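PDB 4WFV: allergen Bos d 2 from Bos taurus, which probably carries pheromones or other small odorant molecules in a lipocalin barrel, and is a major allergen of cow dander. Local coordinates for residues A[90-95]-A[132-137]; A[40-45]-A[51-56]; A[27-32]-A[111-116]; A[99-104]-A[138-143]. All coordinates share one frame; numbering follows the deposited sequence. Where two conformers were deposited one is given.

Contact 1. Residues A[90-95]-A[132-137]; sequences VIHVSE and QQLNSE
Ile91 and His92 on strand 85-93 meet Leu134 of helix 125-137 in a small apolar contact on the outside of the barrel, where the helix of the lipocalin fold lies against the sheet. Only 136 Å² is buried, and Leu134 supplies about half of it. Two consecutive strand residues can serve the helix together because Ile91 and His92 form a classic beta bulge opposite Val99, which turns both CB atoms toward Leu134. Ile91 and Leu134 reach toward each other tip to tip: Ile91 CD1 stops 3.9 Å from Leu134 CB and 4.1 Å from Leu134 CD2. Ile91 extends this branch with CG1 in the crowded position between backbone N and carbonyl carbon (chi1 59°). The other leucine methyl, Leu134 CD1, rests against the methylene of the histidine, 3.7 Å from His92 CB. A branched leucine suits this place, since its two methyls serve two neighbours at once. Val99 and Tyr101 of the adjoining strand also pack around Ile91. The amide of the next helix residue, Asn135, hydrogen-bonds Thr114 through OD1 and Asn142 through ND2. The contact is apolar and sets distance more than direction; polar groups beside it, such as the Asn135 amide, are consistent with fixing the helix's orientation.

Contact 2. Residues A[40-45]-A[51-56]; sequences RRIECI and LSITFY
An antiparallel beta hairpin joins strands 38-45 and 50-59, pairing Arg41 with Thr54, Ile42 with Ile53, Glu43 with Ser52 and Cys44 with Leu51. The short axes of the two segments run 165° apart. Glu43 and Ser52 form a hydrogen-bonded pair closed by two backbone bonds, Glu43 N to Ser52 O and Ser52 N to Glu43 O each measuring 2.9 Å. Near Thr54 the ladder is interrupted by a classic beta bulge: Thr54 O accepts from Arg40 N at 2.8 Å and from Arg41 N at 3.1 Å, while Thr54 N returns a virtually straight bond (179°) to Arg41 O. Ile42, Ile53 and Leu51 are buried on one face, as aliphatic residues lining a barrel should be; there Leu51 CD2 also lies 3.7 Å from Cys44 SG, whose disulfide to Cys48 ties the strand to the hairpin turn. The opposite face is polar. On it Arg41 NE bonds Glu43 OE2 at 2.6 Å, a salt bridge between residues two apart on one strand, whose oxygen lies in the guanidinium plane. Arg40, bent at chi2 (-70°), lays a face of its guanidinium over Tyr56 CD2 while its NE meets the edge of that ring, 3.6 Å from Tyr56 CE2. Asp152 and the carbonyl of Pro155 hold the same guanidinium from the C-terminal tail. Such a hairpin of neighbouring strands, apolar inside and polar outside, is the building unit of the up-and-down lipocalin barrel.

Contact 3. Residues A[27-32]-A[111-116]; sequences DKIVEG and TKMTEG
Lys28 and Ile29 belong to the irregular loop between strands 17-23 and 38-45, and their backbone keeps clear of strand 110-118, with CA atoms 7.9 Å apart for Lys28 and Thr111 and 8.7 Å for Ile29 and Met113. Side chains bridge this gap in two adjoining pairs. Lys28 crosses Thr111 with its aliphatic part, placing CG 3.6 Å from Thr111 OG1; a bend at chi2 (-70°) turns the rest of the chain so that CE, too, passes 4.0 Å from that OG1. The charged end continues to a salt bridge with Asp106, while Thr111 OG1 has its hydrogen-bond partner in Asn25. Ile29 and Met113 run past each other in opposite directions. The methyl Met113 CE lies 3.7 Å from Ile29 CG2, and Met113 SD stands 4.0 Å from the same carbon. The last methionine torsion, chi3 -77°, folds CE back to reach the isoleucine. Ala23, Leu35 and Val102 also touch this methionine, whose flexible thioether can adapt to several apolar neighbours at once. The loop corresponds to the long one that, in lipocalins, lies over the open end of the barrel. It meets the strand here through side chains, combining adaptable apolar packing at Ile29 with a lysine that buries its methylenes and satisfies its ammonium group at Asp106.

Contact 4. Residues A[99-104]-A[138-143]; sequences VTYVEN and RGVPNE
Arg138 lies across one face of the Tyr101 ring, touching it chiefly with its methylenes. Arg138 CD sits 4.0 Å from the ring centroid and 26° off the normal, a CH-pi contact displaced toward the rim, while Arg138 CB comes within 3.8 Å of Tyr101 CE1. The guanidinium plane is turned 59° from the ring, so the two flat groups do not stack. At the ring's edge Val140 CG2 approaches Tyr101 CE1 to 4.0 Å. Tyrosine suits the place because its broad ring serves both residues and its hydroxyl reaches polar partners beyond them: Tyr101 OH donates to the anti lone pair of Glu103 OE2 at 2.6 Å. With CG anti to the backbone N (chi1 171°), the ring rises from strand 97-105 on the outside of the lipocalin barrel, where the chain leaves helix 125-137. That exit is a Schellman motif: Gly139, at positive phi, is its C-prime residue, with Gly139 N bonded to Ser136 O and Val140 N to Asn135 O. The turn brings Val140 back toward the sheet after Arg138. Further out, Arg138 NH1 is held by the carbonyl of Leu134, and Ile91 on the neighbouring strand packs on the arginine. Lys112 NZ bonds both Tyr101 OH and Arg138 O, linking strand 110-118 to the ring and the helix end.

How the contacts relate
All four contacts reach one antiparallel sheet. Along the chain contact 2 is nested within the loop closed by contact 3 and precedes contacts 1 and 4; contacts 1, 3 and 4 interleave. Their strands 85-93, 97-105 and 110-118 are successive neighbours, and helix 125-137 with its exit loop lies over them. Hence contacts 1 and 4 have centres 9 Å apart and contacts 3 and 4 only 8 Å, each pair touching through strand hydrogen bonds. Contact 2 stands about 18 to 20 Å from the others, centre to centre, across the chain's centre from contacts 3 and 4. They sample one barrel: a hairpin wall, a helix-covered wall and an overlying loop.

Contact 1. Residues A[90-95]-A[132-137]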
# COMPACT_ATOMS: atom_id res chain seq x y z
N VAL A 90 -5.21 3.97 -5.89
CA VAL A 90 -5.40 4.86 -4.76
C VAL A 90 -6.91 5.01 -4.55
O VAL A 90 -7.60 5.57 -5.40
CB VAL A 90 -4.75 6.24 -5.01
CG1 VAL A 90 -4.98 7.16 -3.80
CG2 VAL A 90 -3.26 6.08 -5.28
N ILE A 91 -7.43 4.50 -3.44
CA ILE A 91 -8.87 4.48 -3.21
C ILE A 91 -9.31 5.50 -2.15
O ILE A 91 -10.51 5.75 -1.98
CB ILE A 91 -9.40 3.07 -2.89
CG1 ILE A 91 -8.73 2.49 -1.63
CG2 ILE A 91 -9.19 2.14 -4.07
CD1 ILE A 91 -9.45 1.26 -1.08
N HIS A 92 -8.34 6.09 -1.46
CA HIS A 92 -8.64 7.16 -0.51
C HIS A 92 -7.37 7.92 -0.24
O HIS A 92 -6.32 7.33 -0.09
CB HIS A 92 -9.19 6.58 0.80
CG HIS A 92 -9.53 7.62 1.82
ND1 HIS A 92 -8.63 8.09 2.75
CD2 HIS A 92 -10.69 8.29 2.05
CE1 HIS A 92 -9.22 9.00 3.51
NE2 HIS A 92 -10.47 9.14 3.10
N VAL A 93 -7.46 9.24 -0.21
CA VAL A 93 -6.30 10.03 0.15
C VAL A 93 -6.72 11.36 0.74
O VAL A 93 -7.66 12.01 0.27
CB VAL A 93 -5.29 10.18 -1.03
CG1 VAL A 93 -5.86 11.07 -2.14
CG2 VAL A 93 -3.98 10.73 -0.51
N SER A 94 -6.05 11.72 1.83
CA SER A 94 -6.31 12.97 2.54
C SER A 94 -4.97 13.53 2.95
O SER A 94 -3.92 13.00 2.58
CB SER A 94 -7.17 12.71 3.78
OG SER A 94 -6.43 11.98 4.75
N GLU A 95 -4.99 14.61 3.72
CA GLU A 95 -3.75 15.20 4.20
C GLU A 95 -2.93 14.21 5.04
O GLU A 95 -1.70 14.24 4.99
CB GLU A 95 -4.03 16.48 4.99
CG GLU A 95 -4.37 17.68 4.12
CD GLU A 95 -3.21 18.10 3.24
OE1 GLU A 95 -2.04 17.88 3.64
OE2 GLU A 95 -3.46 18.64 2.14
N GLN A 132 -11.22 0.09 7.40
CA GLN A 132 -11.94 -1.18 7.48
C GLN A 132 -13.16 -1.23 6.57
O GLN A 132 -13.45 -2.26 5.98
CB GLN A 132 -12.28 -1.52 8.93
CG GLN A 132 -11.02 -1.79 9.76
CD GLN A 132 -11.29 -2.42 11.10
OE1 GLN A 132 -12.43 -2.56 11.53
NE2 GLN A 132 -10.21 -2.80 11.79
N GLN A 133 -13.85 -0.10 6.41
CA GLN A 133 -14.97 -0.04 5.48
C GLN A 133 -14.49 -0.20 4.04
O GLN A 133 -15.11 -0.92 3.24
CB GLN A 133 -15.73 1.28 5.66
CG GLN A 133 -16.95 1.39 4.75
CD GLN A 133 -18.00 0.35 5.07
OE1 GLN A 133 -18.19 -0.04 6.22
NE2 GLN A 133 -18.70 -0.11 4.03
N LEU A 134 -13.39 0.45 3.69
CA LEU A 134 -12.83 0.31 2.35
C LEU A 134 -12.42 -1.14 2.07
O LEU A 134 -12.61 -1.65 0.97
CB LEU A 134 -11.63 1.24 2.15
CG LEU A 134 -11.95 2.74 2.14
CD1 LEU A 134 -10.68 3.54 2.41
CD2 LEU A 134 -12.60 3.16 0.83
N ASN A 135 -11.85 -1.79 3.07
CA ASN A 135 -11.51 -3.20 2.95
C ASN A 135 -12.73 -4.04 2.61
O ASN A 135 -12.72 -4.84 1.67
CB ASN A 135 -10.88 -3.72 4.24
CG ASN A 135 -9.47 -3.20 4.47
OD1 ASN A 135 -8.85 -2.64 3.57
ND2 ASN A 135 -8.96 -3.39 5.68
N SER A 136 -13.79 -3.86 3.39
CA SER A 136 -14.97 -4.71 3.23
C SER A 136 -15.64 -4.49 1.88
O SER A 136 -16.13 -5.43 1.27
CB SER A 136 -15.94 -4.46 4.38
OG SER A 136 -15.37 -4.89 5.59
N GLU A 137 -15.62 -3.26 1.40
CA GLU A 137 -16.17 -2.93 0.08
C GLU A 137 -15.47 -3.69 -1.04
O GLU A 137 -16.03 -3.85 -2.13
CB GLU A 137 -16.06 -1.43 -0.18
CG GLU A 137 -16.96 -0.58 0.68
CD GLU A 137 -16.69 0.91 0.54
OE1 GLU A 137 -15.69 1.30 -0.13
OE2 GLU A 137 -17.47 1.71 1.10

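Contact 2. Residues A[40-45]-A[51-56]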
# COMPACT_ATOMS: atom_id res chain seq x y z
N ARG A 40 8.27 4.44 2.39
CA ARG A 40 8.99 5.63 2.85
C ARG A 40 8.58 6.87 2.06
O ARG A 40 8.47 7.95 2.63
CB ARG A 40 10.51 5.41 2.79
CG ARG A 40 11.02 4.37 3.78
CD ARG A 40 10.93 4.88 5.21
NE ARG A 40 11.50 3.97 6.19
CZ ARG A 40 10.83 3.00 6.81
NH1 ARG A 40 9.54 2.79 6.56
NH2 ARG A 40 11.45 2.27 7.72
N ARG A 41 8.35 6.72 0.76
CA ARG A 41 8.08 7.90 -0.05
C ARG A 41 7.36 7.55 -1.34
O ARG A 41 7.64 6.52 -1.95
CB ARG A 41 9.40 8.62 -0.38
CG ARG A 41 9.22 9.96 -1.07
CD ARG A 41 10.57 10.64 -1.27
NE ARG A 41 10.45 11.95 -1.89
CZ ARG A 41 11.48 12.71 -2.25
NH1 ARG A 41 12.72 12.28 -2.04
NH2 ARG A 41 11.28 13.89 -2.82
N ILE A 42 6.44 8.42 -1.74
CA ILE A 42 5.77 8.31 -3.03
C ILE A 42 5.96 9.65 -3.72
O ILE A 42 5.81 10.70 -3.10
CB ILE A 42 4.26 8.03 -2.88
CG1 ILE A 42 4.02 6.73 -2.10
CG2 ILE A 42 3.59 7.96 -4.24
CD1 ILE A 42 2.54 6.46 -1.82
N GLU A 43 6.31 9.61 -5.00
CA GLU A 43 6.32 10.83 -5.80
C GLU A 43 5.54 10.60 -7.09
O GLU A 43 5.46 9.49 -7.60
CB GLU A 43 7.76 11.26 -6.10
CG GLU A 43 8.56 11.63 -4.86
CD GLU A 43 8.01 12.86 -4.14
OE1 GLU A 43 7.29 13.67 -4.77
OE2 GLU A 43 8.29 13.02 -2.94
N CYS A 44 4.94 11.67 -7.61
CA CYS A 44 4.25 11.60 -8.89
C CYS A 44 5.21 11.98 -10.01
O CYS A 44 6.06 12.85 -9.84
CB CYS A 44 3.02 12.53 -8.91
SG CYS A 44 1.52 11.88 -8.09
N ILE A 45 5.07 11.30 -11.14
CA ILE A 45 5.84 11.62 -12.34
C ILE A 45 4.87 12.04 -13.43
O ILE A 45 3.83 11.41 -13.61
CB ILE A 45 6.66 10.40 -12.80
CG1 ILE A 45 7.64 9.99 -11.71
CG2 ILE A 45 7.38 10.70 -14.11
CD1 ILE A 45 8.31 8.65 -11.96
N LEU A 51 3.81 6.66 -10.85
CA LEU A 51 4.20 6.84 -9.46
C LEU A 51 5.56 6.22 -9.21
O LEU A 51 5.86 5.14 -9.71
CB LEU A 51 3.18 6.20 -8.51
CG LEU A 51 1.72 6.64 -8.59
CD1 LEU A 51 0.90 5.84 -7.58
CD2 LEU A 51 1.58 8.14 -8.35
N SER A 52 6.39 6.90 -8.43
CA SER A 52 7.64 6.32 -7.96
C SER A 52 7.45 6.01 -6.48
O SER A 52 7.11 6.89 -5.70
CB SER A 52 8.78 7.32 -8.15
OG SER A 52 10.01 6.77 -7.71
N ILE A 53 7.64 4.75 -6.10
CA ILE A 53 7.40 4.34 -4.72
C ILE A 53 8.68 3.75 -4.14
O ILE A 53 9.25 2.79 -4.68
CB ILE A 53 6.27 3.30 -4.64
CG1 ILE A 53 5.00 3.83 -5.31
CG2 ILE A 53 5.98 2.93 -3.19
CD1 ILE A 53 3.90 2.80 -5.45
N THR A 54 9.12 4.34 -3.04
CA THR A 54 10.33 3.91 -2.35
C THR A 54 9.95 3.28 -1.01
O THR A 54 9.17 3.85 -0.23
CB THR A 54 11.30 5.08 -2.17
OG1 THR A 54 11.72 5.54 -3.46
CG2 THR A 54 12.51 4.66 -1.36
N PHE A 55 10.46 2.08 -0.76
CA PHE A 55 10.05 1.30 0.41
C PHE A 55 11.13 0.30 0.77
O PHE A 55 12.01 0.01 -0.03
CB PHE A 55 8.74 0.54 0.09
CG PHE A 55 8.87 -0.44 -1.04
CD1 PHE A 55 8.75 -0.03 -2.36
CD2 PHE A 55 9.12 -1.79 -0.78
CE1 PHE A 55 8.88 -0.94 -3.40
CE2 PHE A 55 9.24 -2.69 -1.82
CZ PHE A 55 9.12 -2.26 -3.12
N TYR A 56 11.04 -0.22 1.99
CA TYR A 56 11.89 -1.34 2.41
C TYR A 56 11.18 -2.68 2.29
O TYR A 56 9.98 -2.80 2.55
CB TYR A 56 12.37 -1.18 3.86
CG TYR A 56 13.47 -0.16 4.04
CD1 TYR A 56 14.79 -0.49 3.76
CD2 TYR A 56 13.19 1.12 4.49
CE1 TYR A 56 15.79 0.42 3.93
CE2 TYR A 56 14.18 2.05 4.65
CZ TYR A 56 15.49 1.69 4.38
OH TYR A 56 16.47 2.63 4.55

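Contact 3. Residues A[27-32]-A[111-116]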
# COMPACT_ATOMS: atom_id res chain seq x y z
N ASP A 27 -0.69 -14.93 3.98
CA ASP A 27 0.73 -15.28 3.88
C ASP A 27 1.52 -14.26 3.08
O ASP A 27 2.72 -14.13 3.28
CB ASP A 27 0.92 -16.69 3.30
CG ASP A 27 0.35 -16.82 1.91
OD1 ASP A 27 -0.88 -16.87 1.78
OD2 ASP A 27 1.14 -16.86 0.95
N LYS A 28 0.86 -13.54 2.17
CA LYS A 28 1.55 -12.54 1.36
C LYS A 28 2.01 -11.33 2.17
O LYS A 28 2.95 -10.64 1.75
CB LYS A 28 0.65 -12.04 0.23
CG LYS A 28 0.33 -13.10 -0.82
CD LYS A 28 1.57 -13.44 -1.64
CE LYS A 28 1.24 -14.42 -2.78
NZ LYS A 28 2.43 -14.68 -3.64
N ILE A 29 1.35 -11.05 3.30
CA ILE A 29 1.61 -9.81 4.04
C ILE A 29 2.12 -9.99 5.47
O ILE A 29 2.34 -9.01 6.17
CB ILE A 29 0.37 -8.89 4.07
CG1 ILE A 29 -0.81 -9.57 4.79
CG2 ILE A 29 0.00 -8.45 2.67
CD1 ILE A 29 -1.90 -8.57 5.24
N VAL A 30 2.32 -11.23 5.91
CA VAL A 30 2.94 -11.46 7.21
C VAL A 30 4.42 -11.09 7.16
O VAL A 30 4.96 -10.84 6.08
CB VAL A 30 2.77 -12.92 7.69
CG1 VAL A 30 1.29 -13.25 7.85
CG2 VAL A 30 3.47 -13.89 6.72
N GLU A 31 5.06 -11.04 8.32
CA GLU A 31 6.48 -10.70 8.34
C GLU A 31 7.28 -11.58 7.39
O GLU A 31 7.10 -12.80 7.35
CB GLU A 31 7.03 -10.80 9.76
CG GLU A 31 6.56 -9.68 10.65
CD GLU A 31 7.16 -9.75 12.03
OE1 GLU A 31 6.45 -10.18 12.97
OE2 GLU A 31 8.34 -9.39 12.18
N GLY A 32 8.16 -10.97 6.61
CA GLY A 32 8.93 -11.70 5.62
C GLY A 32 8.18 -12.02 4.34
O GLY A 32 8.75 -12.60 3.42
N THR A 111 -4.25 -12.28 -5.19
CA THR A 111 -4.36 -11.77 -3.84
C THR A 111 -4.96 -10.38 -3.89
O THR A 111 -4.50 -9.51 -4.64
CB THR A 111 -2.98 -11.71 -3.17
OG1 THR A 111 -2.46 -13.04 -3.07
CG2 THR A 111 -3.08 -11.10 -1.76
N LYS A 112 -6.01 -10.18 -3.11
CA LYS A 112 -6.62 -8.87 -2.96
C LYS A 112 -6.16 -8.29 -1.64
O LYS A 112 -6.29 -8.92 -0.60
CB LYS A 112 -8.14 -9.02 -2.97
CG LYS A 112 -8.68 -9.57 -4.30
CD LYS A 112 -10.02 -10.27 -4.12
CE LYS A 112 -11.05 -9.39 -3.45
NZ LYS A 112 -11.51 -8.29 -4.34
N MET A 113 -5.59 -7.09 -1.67
CA MET A 113 -5.05 -6.50 -0.45
C MET A 113 -5.20 -4.99 -0.42
O MET A 113 -5.44 -4.34 -1.43
CB MET A 113 -3.59 -6.91 -0.25
CG MET A 113 -2.64 -6.33 -1.26
SD MET A 113 -0.92 -6.72 -0.87
CE MET A 113 -0.54 -5.59 0.46
N THR A 114 -5.08 -4.45 0.78
CA THR A 114 -5.01 -3.00 0.92
C THR A 114 -3.84 -2.62 1.80
O THR A 114 -3.32 -3.45 2.56
CB THR A 114 -6.27 -2.42 1.58
OG1 THR A 114 -6.43 -3.00 2.88
CG2 THR A 114 -7.53 -2.66 0.71
N GLU A 115 -3.44 -1.36 1.68
CA GLU A 115 -2.43 -0.78 2.55
C GLU A 115 -2.95 0.53 3.10
O GLU A 115 -3.54 1.34 2.36
CB GLU A 115 -1.14 -0.53 1.76
CG GLU A 115 -0.54 -1.83 1.22
CD GLU A 115 0.50 -1.61 0.16
OE1 GLU A 115 0.30 -0.75 -0.72
OE2 GLU A 115 1.54 -2.29 0.21
N GLY A 116 -2.76 0.73 4.39
CA GLY A 116 -3.17 1.96 5.06
C GLY A 116 -1.95 2.74 5.49
O GLY A 116 -1.21 2.30 6.37

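Contact 4. Residues A[99-104]-A[138-143]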
# COMPACT_ATOMS: atom_id res chain seq x y z
N VAL A 99 -4.98 5.24 1.30
CA VAL A 99 -5.29 3.81 1.23
C VAL A 99 -5.14 3.33 -0.20
O VAL A 99 -5.70 3.92 -1.12
CB VAL A 99 -6.71 3.49 1.74
CG1 VAL A 99 -6.95 1.99 1.71
CG2 VAL A 99 -6.90 4.00 3.17
N THR A 100 -4.38 2.25 -0.39
CA THR A 100 -4.24 1.60 -1.68
C THR A 100 -5.03 0.31 -1.69
O THR A 100 -5.24 -0.31 -0.65
CB THR A 100 -2.78 1.23 -2.01
OG1 THR A 100 -2.33 0.21 -1.10
CG2 THR A 100 -1.88 2.45 -1.91
N TYR A 101 -5.47 -0.08 -2.89
CA TYR A 101 -6.05 -1.39 -3.12
C TYR A 101 -5.22 -2.06 -4.19
O TYR A 101 -5.04 -1.51 -5.28
CB TYR A 101 -7.52 -1.29 -3.55
CG TYR A 101 -8.09 -2.61 -4.00
CD1 TYR A 101 -8.29 -3.66 -3.09
CD2 TYR A 101 -8.40 -2.84 -5.34
CE1 TYR A 101 -8.79 -4.88 -3.50
CE2 TYR A 101 -8.90 -4.08 -5.76
CZ TYR A 101 -9.09 -5.09 -4.83
OH TYR A 101 -9.59 -6.31 -5.23
N VAL A 102 -4.69 -3.23 -3.88
CA VAL A 102 -3.79 -3.93 -4.77
C VAL A 102 -4.36 -5.29 -5.12
O VAL A 102 -4.86 -6.01 -4.23
CB VAL A 102 -2.42 -4.12 -4.08
CG1 VAL A 102 -1.53 -5.07 -4.88
CG2 VAL A 102 -1.75 -2.76 -3.86
N GLU A 103 -4.32 -5.64 -6.40
CA GLU A 103 -4.55 -7.02 -6.82
C GLU A 103 -3.24 -7.55 -7.37
O GLU A 103 -2.69 -7.02 -8.34
CB GLU A 103 -5.68 -7.12 -7.86
CG GLU A 103 -7.02 -6.64 -7.33
CD GLU A 103 -8.19 -7.01 -8.22
OE1 GLU A 103 -7.96 -7.41 -9.39
OE2 GLU A 103 -9.34 -6.91 -7.75
N ASN A 104 -2.72 -8.58 -6.72
CA ASN A 104 -1.47 -9.19 -7.13
C ASN A 104 -1.74 -10.57 -7.72
O ASN A 104 -2.54 -11.33 -7.18
CB ASN A 104 -0.52 -9.31 -5.93
CG ASN A 104 0.69 -10.18 -6.20
OD1 ASN A 104 0.65 -11.40 -6.01
ND2 ASN A 104 1.78 -9.56 -6.63
N ARG A 138 -14.26 -4.17 -0.77
CA ARG A 138 -13.44 -4.79 -1.80
C ARG A 138 -13.11 -6.24 -1.52
O ARG A 138 -12.21 -6.80 -2.14
CB ARG A 138 -12.17 -3.98 -1.99
CG ARG A 138 -12.48 -2.67 -2.65
CD ARG A 138 -11.38 -1.68 -2.51
NE ARG A 138 -11.77 -0.46 -3.20
CZ ARG A 138 -12.58 0.45 -2.68
NH1 ARG A 138 -13.06 0.30 -1.45
NH2 ARG A 138 -12.91 1.53 -3.38
N GLY A 139 -13.83 -6.83 -0.58
CA GLY A 139 -13.64 -8.23 -0.27
C GLY A 139 -12.32 -8.55 0.39
O GLY A 139 -11.82 -9.68 0.31
N VAL A 140 -11.74 -7.57 1.07
CA VAL A 140 -10.52 -7.79 1.84
C VAL A 140 -10.89 -7.96 3.31
O VAL A 140 -11.49 -7.07 3.91
CB VAL A 140 -9.55 -6.62 1.64
CG1 VAL A 140 -8.32 -6.79 2.54
CG2 VAL A 140 -9.15 -6.54 0.17
N PRO A 141 -10.57 -9.13 3.89
CA PRO A 141 -11.05 -9.42 5.24
C PRO A 141 -10.32 -8.66 6.34
O PRO A 141 -9.09 -8.71 6.44
CB PRO A 141 -10.81 -10.93 5.38
CG PRO A 141 -9.70 -11.22 4.43
CD PRO A 141 -9.86 -10.27 3.28
N ASN A 142 -11.08 -7.99 7.19
CA ASN A 142 -10.48 -7.23 8.28
C ASN A 142 -9.82 -8.13 9.32
O ASN A 142 -8.95 -7.69 10.07
CB ASN A 142 -11.50 -6.27 8.88
CG ASN A 142 -11.75 -5.10 7.98
OD1 ASN A 142 -10.81 -4.43 7.55
ND2 ASN A 142 -13.00 -4.86 7.64
N GLU A 143 -10.22 -9.40 9.35
CA GLU A 143 -9.61 -10.38 10.23
C GLU A 143 -8.13 -10.58 9.91
O GLU A 143 -7.36 -11.05 10.74
CB GLU A 143 -10.36 -11.71 10.11
CG GLU A 143 -11.80 -11.68 10.64
CD GLU A 143 -12.83 -11.17 9.63
OE1 GLU A 143 -12.46 -10.74 8.51
OE2 GLU A 143 -14.03 -11.22 9.96